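Local atomic coordinates of mandelate racemase/muconate lactonizing enzyme family protein (Bradyrhizobium sp. ORS 278, PDB entry 3TOY), a protein that belongs to the mandelate racemase/muconate lactonizing enzyme family of the enolase superfamily and carries a calcium ion at a carboxylate site in this crystal. Residues Ile265-Pro276 with Ala287-Val298; Ile301-Asp312 with His329-Ala337. All coordinates share one frame; numbering follows the deposited sequence. Where two conformers were deposited one is given.

Interaction 1 of 2, residues Ile265-Pro276 with Ala287-Val298; sequences IPIQAGENWWFP and ASDFIMPDLMKV. With CA (calcium ion), chain E.
Ile267 O takes two backbone N-H groups of the facing segment, from Asp289 N at 2.9 Å and Phe290 N at 3.0 Å, and Ala269 O receives Met292 N. These bonds set 265-276 and 287-298 side by side in parallel; farther on, Phe275 N reaches Lys297 O at 2.8 Å. Asp289 secures the start of the pairing, since its OD2 accepts from Ile267 N (2.8 Å, 168° at the hydrogen) through the anti lone pair, while its OD1 forms a salt bridge with Arg260. Beside it, CB of Pro266 sits over one face of the Phe290 ring, 3.9 Å from the centroid. On the other flank, Trp273 brings CH2 and CZ3 against the methyls of Ala287 and Ile291. The long side chain of Lys297, extended beyond CG, lays CD across a face of Trp274 at 3.9 Å from the centroid of its six-membered ring. Its NZ then donates to Asn272 OD1 at 2.8 Å, the donor tilted 30° from the carbonyl plane, and is held further by a water and by Leu117 O of a second subunit. Glu271, its CG between backbone N and carbonyl carbon (chi1 77°), runs alongside Met292. The chemistry divides between the strand and the loop beyond its end: backbone bonds and the Asp289 carboxylate hold the segments in parallel, with apolar packing on both flanks; past the strand, a buried lysine is satisfied by three oxygen partners, and Glu271 binds the calcium ion through OE1 and OE2, together with Asp219, Glu245 and two waters.

Interaction 2 of 2, residues Ile301-Asp312 with His329-Ala337; sequences ITGWLNVAGQAD and HVLPVTPTA. With P4C (O-acetaldehydyl-hexaethylene glycol), chain H.
With CG anti to the backbone N (chi1 178°), the indole of Trp304 leaves helix 300-314 toward 329-337, where Val330 and Thr334 receive it on a face and at an edge. The Thr334 torsion puts OG1 beside its own backbone N and turns it to the indole, so that Trp304 NE1 donates to Thr334 OG1 at 2.9 Å. The bond is nearly straight, 167° at the hydrogen, and the oxygen lies in the ring plane. The same hydroxyl donates to Val330 O at 2.8 Å from above the carbonyl plane, while Val333 N reaches that carbonyl from the opposite face. Val330 CG2 stands over the centre of the five-membered ring, 3.5 Å from its centroid; bond and methyl together fix the rotation of the indole. The other branch, Val330 CG1, meets Ile301 CD1 at 3.6 Å, and Leu331 CD2 abuts CZ2 at the ring edge. Toward the far end of the helix, Pro335 packs its CB against the carboxylate carbon of Asp312, whose OD2 bonds Asn306 of a third subunit. One water bridges the segments, donating to Ala308 O and accepting from Thr336 N. Leu305 CD2 and Val333 CG2 touch at 3.8 Å beside the bound O-acetaldehydyl-hexaethylene glycol, whose O1 makes a weak bond to Leu305 O. Here a helix of the modified beta/alpha barrel common to the enolase superfamily is covered by the later turn that follows helix 324-330, and the pocket lined by Leu305, Asn306, Ala308 and Val333, with Leu150, holds the O-acetaldehydyl-hexaethylene glycol.

In the fold
Interactions 1 and 2 follow one another in series along the chain, their centres 12 Å apart, and all four segments lie in the enolase C-terminal domain-like region. Interaction 1 closes the beta-alpha-beta unit of strand 267-269, helix 275-285 and strand 290-291; the chain then enters helix 300-314, which interaction 2 joins to the turn after helix 324-330. They touch directly: Val298 CG2 packs on Val307 CG2 at 3.5 Å, and Pro276 O lies 3.1 Å from Gln310 NE2, probably a hydrogen bond. These contacts tie the calcium-binding end of the strands to helix 300-314 on the outside of the barrel, and both interactions border other subunits.

Interaction 1 of 2, residues Ile265-Pro276 with Ala287-Val298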
loop_
_atom_site.group_PDB
_atom_site.type_symbol
_atom_site.label_atom_id
_atom_site.label_comp_id
_atom_site.label_asym_id
_atom_site.label_seq_id
_atom_site.Cartn_x
_atom_site.Cartn_y
_atom_site.Cartn_z
ATOM N N ILE A 265 6.983 6.460 22.498
ATOM C CA ILE A 265 7.236 7.864 22.854
ATOM C C ILE A 265 7.289 8.674 21.575
ATOM O O ILE A 265 7.875 8.215 20.599
ATOM C CB ILE A 265 8.602 8.013 23.581
ATOM C CG1 ILE A 265 8.688 7.018 24.755
ATOM C CG2 ILE A 265 8.800 9.474 24.044
ATOM C CD1 ILE A 265 10.073 7.035 25.506
ATOM N N PRO A 266 6.657 9.866 21.567
ATOM C CA PRO A 266 6.649 10.652 20.343
ATOM C C PRO A 266 8.067 10.946 19.871
ATOM O O PRO A 266 8.968 11.213 20.685
ATOM C CB PRO A 266 5.898 11.921 20.733
ATOM C CG PRO A 266 4.945 11.451 21.886
ATOM C CD PRO A 266 5.792 10.429 22.624
ATOM N N ILE A 267 8.259 10.901 18.556
ATOM C CA ILE A 267 9.560 11.174 17.956
ATOM C C ILE A 267 9.565 12.605 17.446
ATOM O O ILE A 267 8.662 13.005 16.710
ATOM C CB ILE A 267 9.799 10.224 16.768
ATOM C CG1 ILE A 267 9.825 8.779 17.266
ATOM C CG2 ILE A 267 11.105 10.553 16.054
ATOM C CD1 ILE A 267 10.902 8.504 18.404
ATOM N N GLN A 268 10.575 13.368 17.864
ATOM C CA GLN A 268 10.765 14.771 17.473
ATOM C C GLN A 268 11.995 14.861 16.549
ATOM O O GLN A 268 13.002 14.181 16.771
ATOM C CB GLN A 268 11.026 15.610 18.749
ATOM C CG GLN A 268 11.404 17.069 18.527
ATOM C CD GLN A 268 10.253 17.881 17.968
ATOM O OE1 GLN A 268 9.945 17.778 16.779
ATOM N NE2 GLN A 268 9.596 18.702 18.829
ATOM N N ALA A 269 11.902 15.693 15.516
ATOM C CA ALA A 269 13.015 15.863 14.576
ATOM C C ALA A 269 12.808 17.134 13.798
ATOM O O ALA A 269 11.810 17.806 13.976
ATOM C CB ALA A 269 13.141 14.648 13.621
ATOM N N GLY A 270 13.740 17.470 12.918
ATOM C CA GLY A 270 13.487 18.598 12.007
ATOM C C GLY A 270 14.459 19.765 12.100
ATOM O O GLY A 270 14.532 20.591 11.182
ATOM N N GLU A 271 15.244 19.821 13.165
ATOM C CA GLU A 271 16.112 21.003 13.336
ATOM C C GLU A 271 17.219 21.040 12.301
ATOM O O GLU A 271 17.882 22.061 12.137
ATOM C CB GLU A 271 16.729 21.029 14.736
ATOM C CG GLU A 271 17.903 20.056 14.937
ATOM C CD GLU A 271 18.175 19.822 16.414
ATOM O OE1 GLU A 271 17.229 19.482 17.142
ATOM O OE2 GLU A 271 19.333 19.966 16.851
ATOM N N ASN A 272 17.443 19.923 11.607
ATOM C CA ASN A 272 18.485 19.878 10.601
ATOM C C ASN A 272 18.016 19.693 9.148
ATOM O O ASN A 272 18.855 19.573 8.237
ATOM C CB ASN A 272 19.556 18.836 10.996
ATOM C CG ASN A 272 20.320 19.271 12.222
ATOM O OD1 ASN A 272 20.762 20.408 12.268
ATOM N ND2 ASN A 272 20.415 18.414 13.237
ATOM N N TRP A 273 16.698 19.710 8.923
ATOM C CA TRP A 273 16.154 19.566 7.583
ATOM C C TRP A 273 16.123 20.909 6.847
ATOM O O TRP A 273 16.008 21.989 7.463
ATOM C CB TRP A 273 14.756 18.922 7.596
ATOM C CG TRP A 273 14.734 17.564 8.253
ATOM C CD1 TRP A 273 15.779 16.691 8.352
ATOM C CD2 TRP A 273 13.606 16.912 8.861
ATOM N NE1 TRP A 273 15.374 15.544 9.015
ATOM C CE2 TRP A 273 14.047 15.656 9.324
ATOM C CE3 TRP A 273 12.262 17.270 9.059
ATOM C CZ2 TRP A 273 13.209 14.766 10.001
ATOM C CZ3 TRP A 273 11.411 16.365 9.745
ATOM C CH2 TRP A 273 11.897 15.144 10.198
ATOM N N TRP A 274 16.221 20.836 5.532
ATOM C CA TRP A 274 16.445 22.032 4.698
ATOM C C TRP A 274 15.193 22.478 3.959
ATOM O O TRP A 274 14.722 21.770 3.069
ATOM C CB TRP A 274 17.593 21.757 3.688
ATOM C CG TRP A 274 18.885 21.496 4.392
ATOM C CD1 TRP A 274 19.494 20.296 4.590
ATOM C CD2 TRP A 274 19.708 22.486 5.051
ATOM N NE1 TRP A 274 20.650 20.472 5.338
ATOM C CE2 TRP A 274 20.806 21.813 5.608
ATOM C CE3 TRP A 274 19.608 23.879 5.211
ATOM C CZ2 TRP A 274 21.806 22.475 6.336
ATOM C CZ3 TRP A 274 20.614 24.554 5.929
ATOM C CH2 TRP A 274 21.694 23.846 6.473
ATOM N N PHE A 275 14.690 23.668 4.306
ATOM C CA PHE A 275 13.665 24.375 3.536
ATOM C C PHE A 275 12.316 23.666 3.510
ATOM O O PHE A 275 12.198 22.544 4.014
ATOM C CB PHE A 275 14.152 24.672 2.115
ATOM C CG PHE A 275 15.247 25.704 2.088
ATOM C CD1 PHE A 275 14.936 27.048 2.143
ATOM C CD2 PHE A 275 16.580 25.305 2.064
ATOM C CE1 PHE A 275 15.952 28.021 2.145
ATOM C CE2 PHE A 275 17.601 26.245 2.073
ATOM C CZ PHE A 275 17.280 27.604 2.116
ATOM N N PRO A 276 11.296 24.343 2.964
ATOM C CA PRO A 276 9.982 23.695 2.986
ATOM C C PRO A 276 10.000 22.330 2.308
ATOM O O PRO A 276 9.302 21.402 2.768
ATOM C CB PRO A 276 9.094 24.692 2.241
ATOM C CG PRO A 276 9.681 26.055 2.727
ATOM C CD PRO A 276 11.187 25.797 2.683
ATOM N N ALA A 287 8.473 10.558 8.917
ATOM C CA ALA A 287 9.667 10.500 9.783
ATOM C C ALA A 287 9.398 10.742 11.293
ATOM O O ALA A 287 10.058 10.131 12.143
ATOM C CB ALA A 287 10.720 11.481 9.265
ATOM N N SER A 288 8.474 11.638 11.636
ATOM C CA SER A 288 8.312 12.015 13.049
ATOM C C SER A 288 6.884 12.361 13.450
ATOM O O SER A 288 6.026 12.601 12.598
ATOM C CB SER A 288 9.243 13.183 13.372
ATOM O OG SER A 288 8.825 14.347 12.653
ATOM N N ASP A 289 6.629 12.352 14.764
ATOM C CA ASP A 289 5.346 12.746 15.317
ATOM C C ASP A 289 5.264 14.218 15.512
ATOM O O ASP A 289 4.190 14.789 15.352
ATOM C CB ASP A 289 5.125 12.071 16.679
ATOM C CG ASP A 289 5.153 10.568 16.559
ATOM O OD1 ASP A 289 4.234 10.036 15.909
ATOM O OD2 ASP A 289 6.085 9.917 17.059
ATOM N N PHE A 290 6.401 14.813 15.893
ATOM C CA PHE A 290 6.509 16.247 16.143
ATOM C C PHE A 290 7.608 16.761 15.197
ATOM O O PHE A 290 8.482 15.990 14.774
ATOM C CB PHE A 290 7.023 16.496 17.579
ATOM C CG PHE A 290 6.093 16.004 18.690
ATOM C CD1 PHE A 290 4.739 15.794 18.460
ATOM C CD2 PHE A 290 6.589 15.805 19.973
ATOM C CE1 PHE A 290 3.915 15.374 19.504
ATOM C CE2 PHE A 290 5.762 15.397 21.018
ATOM C CZ PHE A 290 4.432 15.199 20.776
ATOM N N ILE A 291 7.624 18.070 14.922
ATOM C CA ILE A 291 8.761 18.659 14.216
ATOM C C ILE A 291 9.192 19.923 14.960
ATOM O O ILE A 291 8.388 20.530 15.650
ATOM C CB ILE A 291 8.466 19.040 12.712
ATOM C CG1 ILE A 291 7.291 20.017 12.599
ATOM C CG2 ILE A 291 8.249 17.729 11.859
ATOM C CD1 ILE A 291 7.078 20.512 11.185
ATOM N N MET A 292 10.448 20.296 14.768
ATOM C CA MET A 292 10.996 21.541 15.313
ATOM C C MET A 292 11.970 22.175 14.313
ATOM O O MET A 292 13.197 21.997 14.424
ATOM C CB MET A 292 11.699 21.282 16.659
ATOM C CG MET A 292 12.690 20.127 16.686
ATOM S SD MET A 292 13.333 19.822 18.362
ATOM C CE MET A 292 14.577 21.155 18.517
ATOM N N PRO A 293 11.432 22.884 13.313
ATOM C CA PRO A 293 12.326 23.511 12.341
ATOM C C PRO A 293 13.251 24.535 13.024
ATOM O O PRO A 293 12.903 25.070 14.080
ATOM C CB PRO A 293 11.374 24.216 11.375
ATOM C CG PRO A 293 10.018 23.573 11.596
ATOM C CD PRO A 293 10.003 23.122 13.017
ATOM N N ASP A 294 14.418 24.737 12.421
ATOM C CA ASP A 294 15.372 25.791 12.785
ATOM C C ASP A 294 15.195 26.904 11.761
ATOM O O ASP A 294 15.263 26.668 10.542
ATOM C CB ASP A 294 16.789 25.205 12.688
ATOM C CG ASP A 294 17.870 26.164 13.194
ATOM O OD1 ASP A 294 17.763 27.391 12.928
ATOM O OD2 ASP A 294 18.810 25.670 13.849
ATOM N N LEU A 295 14.944 28.119 12.232
ATOM C CA LEU A 295 14.775 29.219 11.300
ATOM C C LEU A 295 15.985 29.383 10.373
ATOM O O LEU A 295 15.834 29.921 9.290
ATOM C CB LEU A 295 14.488 30.530 12.050
ATOM C CG LEU A 295 13.046 30.652 12.546
ATOM C CD1 LEU A 295 12.937 31.720 13.656
ATOM C CD2 LEU A 295 12.090 30.968 11.413
ATOM N N MET A 296 17.166 28.933 10.798
ATOM C CA MET A 296 18.370 29.058 9.962
ATOM C C MET A 296 18.382 28.068 8.807
ATOM O O MET A 296 19.146 28.233 7.865
ATOM C CB MET A 296 19.635 28.737 10.750
ATOM C CG MET A 296 19.880 29.492 12.001
ATOM S SD MET A 296 21.560 29.042 12.499
ATOM C CE MET A 296 21.389 27.391 13.193
ATOM N N LYS A 297 17.586 27.002 8.895
ATOM C CA LYS A 297 17.691 25.922 7.875
ATOM C C LYS A 297 16.372 25.717 7.129
ATOM O O LYS A 297 16.346 25.220 5.997
ATOM C CB LYS A 297 18.119 24.616 8.544
ATOM C CG LYS A 297 19.510 24.676 9.153
ATOM C CD LYS A 297 20.010 23.308 9.561
ATOM C CE LYS A 297 21.485 23.347 9.963
ATOM N NZ LYS A 297 22.036 22.003 10.312
ATOM N N VAL A 298 15.287 26.144 7.750
ATOM C CA VAL A 298 13.959 26.076 7.126
ATOM C C VAL A 298 13.660 27.157 6.073
ATOM O O VAL A 298 12.623 27.089 5.402
ATOM C CB VAL A 298 12.857 26.068 8.211
ATOM C CG1 VAL A 298 12.579 27.485 8.693
ATOM C CG2 VAL A 298 11.543 25.479 7.660
HETATM CA CA CA E . 18.470 19.048 19.168
HETATM O O HOH W 1 6.145 7.557 18.112
HETATM O O HOH W 2 15.031 23.064 9.972
HETATM O O HOH W 3 20.166 23.446 12.962
HETATM O O HOH W 4 21.629 20.041 8.430
HETATM O O HOH W 5 18.834 17.041 18.172
HETATM O O HOH W 6 18.353 21.158 20.414
#

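Interaction 2 of 2, residues Ile301-Asp312 with His329-Ala337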
loop_
_atom_site.group_PDB
_atom_site.type_symbol
_atom_site.label_atom_id
_atom_site.label_comp_id
_atom_site.label_asym_id
_atom_site.label_seq_id
_atom_site.Cartn_x
_atom_site.Cartn_y
_atom_site.Cartn_z
ATOM N N ILE A 301 11.842 33.162 8.203
ATOM C CA ILE A 301 10.435 33.393 8.454
ATOM C C ILE A 301 9.589 32.902 7.281
ATOM O O ILE A 301 8.543 32.256 7.482
ATOM C CB ILE A 301 10.159 34.901 8.667
ATOM C CG1 ILE A 301 11.011 35.455 9.833
ATOM C CG2 ILE A 301 8.695 35.159 8.874
ATOM C CD1 ILE A 301 10.945 34.668 11.073
ATOM N N THR A 302 10.027 33.223 6.060
ATOM C CA THR A 302 9.261 32.935 4.872
ATOM C C THR A 302 9.066 31.394 4.727
ATOM O O THR A 302 7.943 30.921 4.487
ATOM C CB THR A 302 9.952 33.528 3.620
ATOM O OG1 THR A 302 9.982 34.969 3.752
ATOM C CG2 THR A 302 9.169 33.175 2.343
ATOM N N GLY A 303 10.161 30.662 4.886
ATOM C CA GLY A 303 10.150 29.177 4.832
ATOM C C GLY A 303 9.335 28.581 5.992
ATOM O O GLY A 303 8.546 27.627 5.797
ATOM N N TRP A 304 9.497 29.136 7.191
ATOM C CA TRP A 304 8.735 28.678 8.371
ATOM C C TRP A 304 7.240 28.691 8.122
ATOM O O TRP A 304 6.528 27.714 8.456
ATOM C CB TRP A 304 9.049 29.549 9.599
ATOM C CG TRP A 304 8.276 29.179 10.816
ATOM C CD1 TRP A 304 6.974 29.419 11.047
ATOM C CD2 TRP A 304 8.769 28.477 11.962
ATOM N NE1 TRP A 304 6.604 28.913 12.269
ATOM C CE2 TRP A 304 7.691 28.320 12.847
ATOM C CE3 TRP A 304 10.012 27.944 12.310
ATOM C CZ2 TRP A 304 7.812 27.674 14.067
ATOM C CZ3 TRP A 304 10.132 27.295 13.517
ATOM C CH2 TRP A 304 9.043 27.180 14.391
ATOM N N LEU A 305 6.739 29.798 7.559
ATOM C CA LEU A 305 5.298 29.932 7.331
ATOM C C LEU A 305 4.747 28.862 6.366
ATOM O O LEU A 305 3.617 28.371 6.542
ATOM C CB LEU A 305 4.945 31.348 6.843
ATOM C CG LEU A 305 5.218 32.456 7.868
ATOM C CD1 LEU A 305 5.094 33.828 7.189
ATOM C CD2 LEU A 305 4.316 32.380 9.111
ATOM N N ASN A 306 5.515 28.508 5.349
ATOM C CA ASN A 306 5.151 27.419 4.439
ATOM C C ASN A 306 5.029 26.122 5.245
ATOM O O ASN A 306 4.021 25.402 5.161
ATOM C CB ASN A 306 6.255 27.257 3.384
ATOM C CG ASN A 306 5.921 26.245 2.270
ATOM O OD1 ASN A 306 5.569 25.062 2.501
ATOM N ND2 ASN A 306 6.104 26.704 1.026
ATOM N N VAL A 307 6.078 25.824 6.011
ATOM C CA VAL A 307 6.098 24.598 6.837
ATOM C C VAL A 307 4.969 24.582 7.892
ATOM O O VAL A 307 4.441 23.534 8.225
ATOM C CB VAL A 307 7.504 24.360 7.490
ATOM C CG1 VAL A 307 7.474 23.163 8.478
ATOM C CG2 VAL A 307 8.548 24.080 6.398
ATOM N N ALA A 308 4.555 25.737 8.393
ATOM C CA ALA A 308 3.469 25.778 9.352
ATOM C C ALA A 308 2.183 25.238 8.700
ATOM O O ALA A 308 1.393 24.580 9.366
ATOM C CB ALA A 308 3.235 27.203 9.851
ATOM N N GLY A 309 1.990 25.537 7.414
ATOM C CA GLY A 309 0.791 25.054 6.679
ATOM C C GLY A 309 0.863 23.534 6.510
ATOM O O GLY A 309 -0.134 22.822 6.691
ATOM N N GLN A 310 2.042 23.039 6.173
ATOM C CA GLN A 310 2.272 21.607 6.034
ATOM C C GLN A 310 2.018 20.899 7.354
ATOM O O GLN A 310 1.392 19.846 7.387
ATOM C CB GLN A 310 3.720 21.322 5.643
ATOM C CG GLN A 310 4.147 21.804 4.254
ATOM C CD GLN A 310 5.550 21.338 3.946
ATOM O OE1 GLN A 310 5.887 20.189 4.204
ATOM N NE2 GLN A 310 6.392 22.236 3.413
ATOM N N ALA A 311 2.523 21.463 8.451
ATOM C CA ALA A 311 2.349 20.815 9.764
ATOM C C ALA A 311 0.893 20.765 10.198
ATOM O O ALA A 311 0.439 19.772 10.791
ATOM C CB ALA A 311 3.242 21.490 10.841
ATOM N N ASP A 312 0.153 21.830 9.911
ATOM C CA ASP A 312 -1.270 21.832 10.183
ATOM C C ASP A 312 -1.927 20.707 9.386
ATOM O O ASP A 312 -2.702 19.923 9.939
ATOM C CB ASP A 312 -1.880 23.185 9.808
ATOM C CG ASP A 312 -3.360 23.266 10.118
ATOM O OD1 ASP A 312 -3.771 22.754 11.172
ATOM O OD2 ASP A 312 -4.102 23.833 9.291
ATOM N N HIS A 329 8.337 35.066 17.390
ATOM C CA HIS A 329 7.514 35.832 16.467
ATOM C C HIS A 329 6.729 34.969 15.480
ATOM O O HIS A 329 5.742 35.433 14.910
ATOM C CB HIS A 329 8.349 36.836 15.662
ATOM C CG HIS A 329 8.782 38.032 16.453
ATOM N ND1 HIS A 329 8.079 39.219 16.448
ATOM C CD2 HIS A 329 9.851 38.227 17.262
ATOM C CE1 HIS A 329 8.692 40.091 17.234
ATOM N NE2 HIS A 329 9.774 39.518 17.736
ATOM N N VAL A 330 7.166 33.728 15.256
ATOM C CA VAL A 330 6.441 32.865 14.309
ATOM C C VAL A 330 5.549 31.799 14.975
ATOM O O VAL A 330 4.521 31.433 14.414
ATOM C CB VAL A 330 7.372 32.202 13.249
ATOM C CG1 VAL A 330 7.811 33.243 12.198
ATOM C CG2 VAL A 330 8.559 31.524 13.915
ATOM N N LEU A 331 5.910 31.344 16.170
ATOM C CA LEU A 331 5.047 30.376 16.865
ATOM C C LEU A 331 3.597 30.848 17.072
ATOM O O LEU A 331 2.649 30.059 16.940
ATOM C CB LEU A 331 5.715 29.882 18.146
ATOM C CG LEU A 331 6.772 28.831 17.827
ATOM C CD1 LEU A 331 7.774 28.649 18.980
ATOM C CD2 LEU A 331 6.092 27.483 17.487
ATOM N N PRO A 332 3.394 32.155 17.366
ATOM C CA PRO A 332 2.018 32.606 17.560
ATOM C C PRO A 332 1.122 32.513 16.329
ATOM O O PRO A 332 -0.098 32.601 16.471
ATOM C CB PRO A 332 2.185 34.088 17.992
ATOM C CG PRO A 332 3.560 34.115 18.625
ATOM C CD PRO A 332 4.377 33.198 17.732
ATOM N N VAL A 333 1.697 32.373 15.129
ATOM C CA VAL A 333 0.876 32.243 13.924
ATOM C C VAL A 333 0.981 30.842 13.301
ATOM O O VAL A 333 0.599 30.638 12.148
ATOM C CB VAL A 333 1.202 33.326 12.878
ATOM C CG1 VAL A 333 0.820 34.744 13.450
ATOM C CG2 VAL A 333 2.687 33.261 12.470
ATOM N N THR A 334 1.488 29.901 14.088
ATOM C CA THR A 334 1.724 28.523 13.636
ATOM C C THR A 334 0.547 27.711 14.186
ATOM O O THR A 334 0.383 27.612 15.405
ATOM C CB THR A 334 3.042 27.987 14.202
ATOM O OG1 THR A 334 4.130 28.797 13.722
ATOM C CG2 THR A 334 3.293 26.481 13.824
ATOM N N PRO A 335 -0.298 27.165 13.293
ATOM C CA PRO A 335 -1.512 26.518 13.764
ATOM C C PRO A 335 -1.253 25.444 14.805
ATOM O O PRO A 335 -2.022 25.334 15.769
ATOM C CB PRO A 335 -2.106 25.901 12.495
ATOM C CG PRO A 335 -1.652 26.841 11.399
ATOM C CD PRO A 335 -0.226 27.200 11.822
ATOM N N THR A 336 -0.191 24.662 14.635
ATOM C CA THR A 336 0.076 23.561 15.568
ATOM C C THR A 336 1.188 23.882 16.558
ATOM O O THR A 336 1.864 22.985 17.066
ATOM C CB THR A 336 0.419 22.227 14.833
ATOM O OG1 THR A 336 1.620 22.364 14.046
ATOM C CG2 THR A 336 -0.749 21.830 13.915
ATOM N N ALA A 337 1.375 25.163 16.850
ATOM C CA ALA A 337 2.436 25.571 17.773
ATOM C C ALA A 337 2.489 24.716 19.039
ATOM O O ALA A 337 1.471 24.452 19.672
ATOM C CB ALA A 337 2.285 27.068 18.167
HETATM O O1 P4C H . 0.496 29.371 7.064
HETATM C C2 P4C H . 1.273 30.104 8.023
HETATM C C3 P4C H . 0.421 31.145 8.745
HETATM O O4 P4C H . 0.433 32.386 8.032
HETATM C C5 P4C H . 0.392 33.519 8.916
HETATM C C6 P4C H . 0.249 34.835 8.152
HETATM O O7 P4C H . 1.484 35.190 7.532
HETATM C C8 P4C H . 1.387 36.127 6.454
HETATM C C9 P4C H . 2.707 36.101 5.685
HETATM O O10 P4C H . 2.513 35.499 4.399
HETATM C C11 P4C H . 3.717 35.009 3.811
HETATM C C12 P4C H . 3.369 34.155 2.593
HETATM O O13 P4C H . 2.885 32.865 2.987
HETATM C C14 P4C H . 2.840 31.958 1.879
HETATM C C15 P4C H . 2.086 30.692 2.279
HETATM O O16 P4C H . 2.988 29.752 2.869
HETATM O O HOH W 7 1.116 24.415 12.128
#